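Local coordinates for methyltransferase (Streptomyces avermitilis, PDB 3GIW), which probably acts as an S-adenosylmethionine-dependent methyltransferase of the Rossmann-like class, binding S-adenosyl-L-homocysteine, although its substrate is unknown, at residues A22-I27 against Y217-M222; R80-D84 against T155-T159; L196-T202 against A268-A274. All coordinates share one frame; numbering follows the deposited sequence. Where two conformers were deposited one is given.

Contact 1: A22-I27 against Y217-M222; sequences AHSARI and YAARNM
The carbonyl oxygen of Tyr217 is held by two backbone donors, Arg220 N and Met222 N, one above and one below the carbonyl plane; Met222 N lies 2.9 Å from Tyr217 O. With Asn221 at positive phi and its N bonded to Ala218 O, this Schellman motif ends helix 207-219 and sends Met222 toward 22-27. Met222 is a selenomethionine whose SE settles 3.4 Å from Ser24 N, at the first turn of helix 24-31. The bend at its last torsion (chi3 -75°) turns CE to meet Ile27 CD1 tip to tip at 3.8 Å and Ala22 CB at 4.0 Å. Ile27 and Tyr217 run alongside each other, pointing opposite ways, with Ile27 CG2 4.0 Å from Tyr217 OH. Two waters supply the polar links. One donates to both Ala22 O and Arg220 O; the other accepts from Tyr217 OH at 2.6 Å and donates to Ser24 O. The charge of Arg220 is met by Glu216 and Glu43. A Schellman-capped helix C-terminus thus packs on the N-terminal turn of helix 24-31, the helix that carries Tyr28 of the S-adenosyl-L-homocysteine site.

Contact 2: R80-D84 against T155-T159; sequences RQFLD and TLDLT
Gln81 closes its side-chain amide on the backbone of Asp157 with a matched pair of bonds. OE1 accepts from Asp157 N at 2.8 Å, almost straight at 177°, and NE2 donates to Asp157 O at 3.0 Å with that oxygen close to the amide plane of Gln81. The chain of Gln81 runs extended beyond CG (chi2 -167°), which carries the amide from the first residue of strand 81-85 across to the loop. NE2 also donates to Pro161 O, further along the same loop, and OE1 takes a weak bond from Arg107. This amide pair, together with the buried side chain of Leu156, is the tight part of the contact. Leu156 turns back to the strand, its CD2 4.1 Å from Gln81 CB and its CD1 4.2 Å from Leu83 CB, both methyls lying beside the carbonyl of Phe82. Arg107 and Val109 of the adjoining strand 107-112 pack on Leu156 as well. Toward solvent the contact loosens, and the loop there is braced from within. Asp157 OD1 takes Thr159 N at 2.9 Å on its anti side, forming an Asx turn, and Thr159 OG1 at 2.7 Å on its syn side, both from the same face of the carboxylate, while OD2 pairs with Arg160. Chemically, the donor and acceptor ends of Gln81 are told apart and its amide is held against rotation: one neutral side chain satisfies both the N-H and the C=O of Asp157, much as a neighbouring strand would, and so fastens the irregular approach to strand 163-167 onto strand 81-85.

Contact 3: L196-T202 against A268-A274; sequences LAMSIGT and AMYGAVA
One face of the Tyr270 ring is covered by Thr202 CG2, a CH-pi contact 4.2 Å from the ring centroid and 28° off its normal, and His229 meets the ring in an edge-to-face stack. The two strands are an antiparallel pair in the seven-stranded 3-2-1-4-5-7-6 sheet of a class I (Rossmann-like) methyltransferase, where the last strand, 269-275, inserts between 195-201 and 240-248, antiparallel to both. Thr202 crosses the tyrosine at about a right angle and brings CB to 3.6 Å from Tyr270 CE2. Tyr270 OH bonds Glu204, and Thr202 OG1 bonds Glu204 N and Arg227 O, so the two hydroxyls link the strand ends to Glu204 and to Arg227 near helix 229-234. A leucine in place of Tyr270 would probably leave Glu204 without its phenol partner and Thr202 CG2 without the ring face it lies over. Leu196 with Ala274, Met198 with Ala272 and Ile200 with Tyr270 are hydrogen-bonded pairs, each joined in both directions; between them CA-H groups approach carbonyls, most closely Ser199 CA to Tyr270 O at 3.0 Å. Ala197, Ser199, Met269 and Val273 point to the opposite sheet face from Tyr270. There Ala197 CB touches Val273 CG2 at 4.0 Å, helix 55-75 packs on Val273 and Met269, and Ser199 OG bonds Asn62 of the S-adenosyl-L-homocysteine site. Selenomethionine Met269 bends at chi2 (-63°), which folds SE back to 3.6 Å from Gly201 N. The pairing ends with Thr202 N reaching Ala268 O at 2.9 Å from above the carbonyl plane.

Overall arrangement
Contacts 2 and 3 reach the same sheet, one at strand 81-85 and the other two strands further on, past 163-167; their centres are 21 Å apart and their nearest atoms about 7 Å. Contact 1 sits off the sheet, its centre 20 Å from that of contact 3 and 30 Å from that of contact 2, which lies across the chain's centre. The segments of contacts 1 and 3 alternate along the chain, while contact 2 is nested within contact 1. Contacts 1 and 3 flank the S-adenosyl-L-homocysteine site: Tyr28 is about 5 Å from Ile27 and 6 Å from Met269, between side chains. Unidentified ligand atoms lie about 4 Å from the side chain of Tyr217 and, likewise, of Met269.

Contact 1: A22-I27 against Y217-M222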
# COMPACT_ATOMS: atom_id res chain seq x y z
N ALA A 22 7.83 7.80 16.64
CA ALA A 22 7.98 7.13 15.34
C ALA A 22 6.61 6.95 14.67
O ALA A 22 5.59 6.70 15.35
CB ALA A 22 8.67 5.78 15.50
N HIS A 23 6.59 7.08 13.34
CA HIS A 23 5.41 6.84 12.53
C HIS A 23 5.73 5.87 11.39
O HIS A 23 6.78 5.97 10.76
CB HIS A 23 4.86 8.14 11.88
CG HIS A 23 4.31 9.15 12.86
ND1 HIS A 23 5.09 9.83 13.78
CD2 HIS A 23 3.06 9.63 13.01
CE1 HIS A 23 4.33 10.66 14.47
NE2 HIS A 23 3.09 10.57 14.02
N SER A 24 4.81 4.97 11.10
CA SER A 24 5.10 3.89 10.16
C SER A 24 5.55 4.40 8.76
O SER A 24 6.49 3.86 8.15
CB SER A 24 3.93 2.90 10.02
OG SER A 24 2.77 3.51 9.56
N ALA A 25 4.89 5.43 8.21
CA ALA A 25 5.23 5.89 6.87
C ALA A 25 6.63 6.46 6.82
O ALA A 25 7.33 6.39 5.80
CB ALA A 25 4.23 6.94 6.42
N ARG A 26 7.02 7.12 7.91
CA ARG A 26 8.32 7.76 8.02
C ARG A 26 9.46 6.75 8.24
O ARG A 26 10.56 6.91 7.70
CB ARG A 26 8.31 8.81 9.16
CG ARG A 26 7.19 9.87 9.01
CD ARG A 26 7.05 10.76 10.23
NE ARG A 26 5.68 11.30 10.33
CZ ARG A 26 5.32 12.18 11.27
NH1 ARG A 26 6.21 12.58 12.18
NH2 ARG A 26 4.08 12.65 11.29
N ILE A 27 9.19 5.70 9.02
CA ILE A 27 10.17 4.60 9.12
C ILE A 27 10.40 3.98 7.74
O ILE A 27 11.55 3.72 7.34
CB ILE A 27 9.66 3.49 10.11
CG1 ILE A 27 9.62 4.02 11.55
CG2 ILE A 27 10.53 2.23 10.01
CD1 ILE A 27 8.81 3.15 12.52
N TYR A 217 7.56 -2.60 16.65
CA TYR A 217 6.42 -1.73 16.30
C TYR A 217 5.39 -1.57 17.43
O TYR A 217 5.01 -0.45 17.76
CB TYR A 217 5.70 -2.22 15.04
CG TYR A 217 6.33 -1.83 13.71
CD1 TYR A 217 6.01 -0.61 13.10
CD2 TYR A 217 7.15 -2.71 13.03
CE1 TYR A 217 6.57 -0.25 11.86
CE2 TYR A 217 7.67 -2.38 11.80
CZ TYR A 217 7.41 -1.13 11.22
OH TYR A 217 7.93 -0.82 9.97
N ALA A 218 4.98 -2.69 18.04
CA ALA A 218 4.04 -2.64 19.18
C ALA A 218 4.60 -1.83 20.34
O ALA A 218 3.86 -1.08 20.96
CB ALA A 218 3.64 -4.05 19.62
N ALA A 219 5.92 -1.94 20.60
CA ALA A 219 6.55 -1.21 21.71
C ALA A 219 6.54 0.30 21.49
O ALA A 219 6.62 1.09 22.46
CB ALA A 219 7.97 -1.71 21.91
N ARG A 220 6.38 0.69 20.24
CA ARG A 220 6.31 2.10 19.83
C ARG A 220 4.89 2.50 19.39
O ARG A 220 4.71 3.43 18.60
CB ARG A 220 7.34 2.33 18.71
CG ARG A 220 8.78 2.23 19.18
CD ARG A 220 9.74 2.27 17.99
NE ARG A 220 11.13 2.17 18.42
CZ ARG A 220 11.75 1.05 18.78
NH1 ARG A 220 11.09 -0.10 18.84
NH2 ARG A 220 13.02 1.08 19.17
N ASN A 221 3.90 1.81 19.95
CA ASN A 221 2.48 2.18 19.78
C ASN A 221 1.95 2.00 18.35
O ASN A 221 1.02 2.70 17.94
CB ASN A 221 2.26 3.62 20.27
CG ASN A 221 0.80 3.94 20.58
OD1 ASN A 221 0.08 3.12 21.15
ND2 ASN A 221 0.37 5.14 20.21
N MSE A 222 2.52 1.05 17.61
CA MSE A 222 2.06 0.70 16.27
C MSE A 222 1.86 -0.81 16.19
O MSE A 222 2.54 -1.47 15.40
CB MSE A 222 3.08 1.14 15.22
CG MSE A 222 3.33 2.63 15.17
SE MSE A 222 4.82 3.16 14.03
CE MSE A 222 6.26 2.54 15.32
O HOH W 1 5.38 5.93 17.90
O HOH W 2 6.78 1.11 8.58

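Contact 2: R80-D84 against T155-T159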
# COMPACT_ATOMS: atom_id res chain seq x y z
N ARG A 80 -8.20 3.06 -15.57
CA ARG A 80 -7.88 4.47 -15.70
C ARG A 80 -8.25 5.28 -14.46
O ARG A 80 -8.16 6.51 -14.49
CB ARG A 80 -8.61 5.07 -16.93
CG ARG A 80 -8.27 4.40 -18.25
CD ARG A 80 -6.89 4.78 -18.72
NE ARG A 80 -6.49 4.04 -19.92
CZ ARG A 80 -5.76 2.93 -19.95
NH1 ARG A 80 -5.26 2.36 -18.84
NH2 ARG A 80 -5.49 2.38 -21.12
N GLN A 81 -8.64 4.60 -13.37
CA GLN A 81 -9.00 5.25 -12.12
C GLN A 81 -8.48 4.43 -10.96
O GLN A 81 -8.67 3.21 -10.91
CB GLN A 81 -10.52 5.34 -11.99
CG GLN A 81 -11.20 6.10 -13.13
CD GLN A 81 -12.63 6.42 -12.80
OE1 GLN A 81 -13.01 7.61 -12.70
NE2 GLN A 81 -13.45 5.36 -12.62
N PHE A 82 -7.86 5.10 -9.98
CA PHE A 82 -7.25 4.44 -8.83
C PHE A 82 -7.62 5.18 -7.55
O PHE A 82 -7.60 6.42 -7.51
CB PHE A 82 -5.71 4.45 -8.98
CG PHE A 82 -5.21 3.72 -10.19
CD1 PHE A 82 -5.33 4.28 -11.46
CD2 PHE A 82 -4.69 2.44 -10.07
CE1 PHE A 82 -4.90 3.59 -12.62
CE2 PHE A 82 -4.29 1.75 -11.22
CZ PHE A 82 -4.38 2.32 -12.46
N LEU A 83 -7.91 4.41 -6.50
CA LEU A 83 -8.13 4.87 -5.16
C LEU A 83 -7.10 4.19 -4.25
O LEU A 83 -7.19 2.99 -4.00
CB LEU A 83 -9.55 4.54 -4.71
CG LEU A 83 -9.93 4.96 -3.29
CD1 LEU A 83 -9.61 6.41 -2.94
CD2 LEU A 83 -11.43 4.68 -3.00
N ASP A 84 -6.13 4.98 -3.76
CA ASP A 84 -4.99 4.46 -3.02
C ASP A 84 -5.14 4.79 -1.55
O ASP A 84 -5.14 5.96 -1.13
CB ASP A 84 -3.72 5.10 -3.55
CG ASP A 84 -2.43 4.49 -2.95
OD1 ASP A 84 -2.33 3.25 -2.83
OD2 ASP A 84 -1.49 5.28 -2.66
N THR A 155 -13.10 13.76 -8.60
CA THR A 155 -11.98 13.19 -9.30
C THR A 155 -12.37 11.90 -10.01
O THR A 155 -12.11 11.76 -11.19
CB THR A 155 -10.78 13.00 -8.34
OG1 THR A 155 -10.45 14.28 -7.76
CG2 THR A 155 -9.54 12.46 -9.07
N LEU A 156 -12.96 10.95 -9.27
CA LEU A 156 -13.34 9.65 -9.79
C LEU A 156 -14.82 9.58 -10.17
O LEU A 156 -15.67 10.23 -9.55
CB LEU A 156 -13.05 8.56 -8.77
CG LEU A 156 -11.63 8.49 -8.22
CD1 LEU A 156 -11.51 7.32 -7.22
CD2 LEU A 156 -10.60 8.44 -9.36
N ASP A 157 -15.11 8.77 -11.19
CA ASP A 157 -16.46 8.41 -11.59
C ASP A 157 -16.72 7.01 -11.10
O ASP A 157 -16.21 6.03 -11.66
CB ASP A 157 -16.53 8.49 -13.11
CG ASP A 157 -17.87 8.08 -13.68
OD1 ASP A 157 -18.71 7.50 -12.96
OD2 ASP A 157 -18.09 8.35 -14.90
N LEU A 158 -17.50 6.85 -10.05
CA LEU A 158 -17.70 5.53 -9.45
C LEU A 158 -18.69 4.63 -10.20
O LEU A 158 -19.01 3.52 -9.74
CB LEU A 158 -18.08 5.64 -7.97
CG LEU A 158 -17.07 6.40 -7.08
CD1 LEU A 158 -17.55 6.29 -5.62
CD2 LEU A 158 -15.65 5.85 -7.26
N THR A 159 -19.14 5.09 -11.37
CA THR A 159 -19.85 4.23 -12.31
C THR A 159 -18.94 3.58 -13.35
O THR A 159 -19.41 2.83 -14.23
CB THR A 159 -21.03 4.98 -13.02
OG1 THR A 159 -20.53 5.88 -14.01
CG2 THR A 159 -21.93 5.75 -12.00

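Contact 3: L196-T202 against A268-A274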
# COMPACT_ATOMS: atom_id res chain seq x y z
N LEU A 196 -9.07 -5.01 -6.79
CA LEU A 196 -8.46 -4.86 -5.46
C LEU A 196 -7.02 -5.34 -5.60
O LEU A 196 -6.78 -6.44 -6.08
CB LEU A 196 -9.21 -5.70 -4.44
CG LEU A 196 -8.59 -5.72 -3.03
CD1 LEU A 196 -8.55 -4.34 -2.36
CD2 LEU A 196 -9.36 -6.72 -2.12
N ALA A 197 -6.08 -4.51 -5.15
CA ALA A 197 -4.63 -4.84 -5.12
C ALA A 197 -4.16 -4.59 -3.68
O ALA A 197 -4.36 -3.49 -3.15
CB ALA A 197 -3.81 -4.00 -6.09
N MSE A 198 -3.50 -5.58 -3.10
CA MSE A 198 -3.01 -5.46 -1.74
C MSE A 198 -1.63 -6.08 -1.56
O MSE A 198 -1.27 -7.05 -2.17
CB MSE A 198 -3.94 -6.18 -0.75
CG MSE A 198 -5.42 -5.73 -0.81
SE MSE A 198 -6.46 -6.58 0.62
CE MSE A 198 -5.63 -5.69 2.12
N SER A 199 -0.89 -5.53 -0.60
CA SER A 199 0.25 -6.25 0.01
C SER A 199 -0.08 -6.43 1.49
O SER A 199 -0.52 -5.46 2.18
CB SER A 199 1.59 -5.59 -0.24
OG SER A 199 1.68 -4.33 0.35
N ILE A 200 0.15 -7.63 2.01
CA ILE A 200 -0.27 -8.07 3.33
C ILE A 200 0.92 -8.68 4.10
O ILE A 200 1.54 -9.65 3.64
CB ILE A 200 -1.40 -9.13 3.18
CG1 ILE A 200 -2.63 -8.52 2.47
CG2 ILE A 200 -1.86 -9.71 4.53
CD1 ILE A 200 -3.69 -9.52 2.00
N GLY A 201 1.21 -8.11 5.27
CA GLY A 201 2.37 -8.54 6.06
C GLY A 201 2.15 -9.95 6.63
O GLY A 201 1.02 -10.32 7.04
N THR A 202 3.21 -10.76 6.63
CA THR A 202 3.19 -12.13 7.14
C THR A 202 4.50 -12.45 7.90
O THR A 202 5.54 -11.92 7.54
CB THR A 202 3.00 -13.16 6.01
OG1 THR A 202 3.04 -14.49 6.55
CG2 THR A 202 4.08 -13.01 4.92
N ALA A 268 8.54 -10.38 3.65
CA ALA A 268 7.45 -10.63 4.62
C ALA A 268 6.14 -10.00 4.15
O ALA A 268 5.31 -9.61 4.99
CB ALA A 268 7.83 -10.14 6.06
N MSE A 269 5.94 -9.86 2.83
CA MSE A 269 4.69 -9.39 2.25
C MSE A 269 4.18 -10.39 1.25
O MSE A 269 4.92 -10.79 0.36
CB MSE A 269 4.81 -8.11 1.42
CG MSE A 269 5.04 -6.88 2.09
SE MSE A 269 3.67 -6.28 3.30
CE MSE A 269 4.53 -4.59 3.46
N TYR A 270 2.91 -10.74 1.36
CA TYR A 270 2.14 -11.31 0.25
C TYR A 270 1.63 -10.18 -0.63
O TYR A 270 1.29 -9.10 -0.12
CB TYR A 270 0.94 -12.10 0.76
CG TYR A 270 1.27 -13.40 1.43
CD1 TYR A 270 1.90 -14.43 0.76
CD2 TYR A 270 0.91 -13.62 2.76
CE1 TYR A 270 2.17 -15.64 1.37
CE2 TYR A 270 1.19 -14.84 3.39
CZ TYR A 270 1.83 -15.83 2.69
OH TYR A 270 2.13 -17.08 3.25
N GLY A 271 1.55 -10.43 -1.92
CA GLY A 271 0.88 -9.52 -2.86
C GLY A 271 -0.13 -10.25 -3.71
O GLY A 271 -0.01 -11.43 -3.97
N ALA A 272 -1.19 -9.51 -4.07
CA ALA A 272 -2.25 -10.05 -4.89
C ALA A 272 -3.08 -8.96 -5.54
O ALA A 272 -3.20 -7.85 -4.99
CB ALA A 272 -3.19 -10.96 -4.03
N VAL A 273 -3.63 -9.30 -6.70
CA VAL A 273 -4.51 -8.41 -7.46
C VAL A 273 -5.69 -9.27 -7.92
O VAL A 273 -5.49 -10.42 -8.37
CB VAL A 273 -3.79 -7.86 -8.69
CG1 VAL A 273 -4.73 -6.98 -9.56
CG2 VAL A 273 -2.54 -7.07 -8.26
N ALA A 274 -6.91 -8.74 -7.82
CA ALA A 274 -8.11 -9.50 -8.18
C ALA A 274 -9.20 -8.58 -8.75
O ALA A 274 -9.33 -7.45 -8.33
CB ALA A 274 -8.66 -10.24 -7.00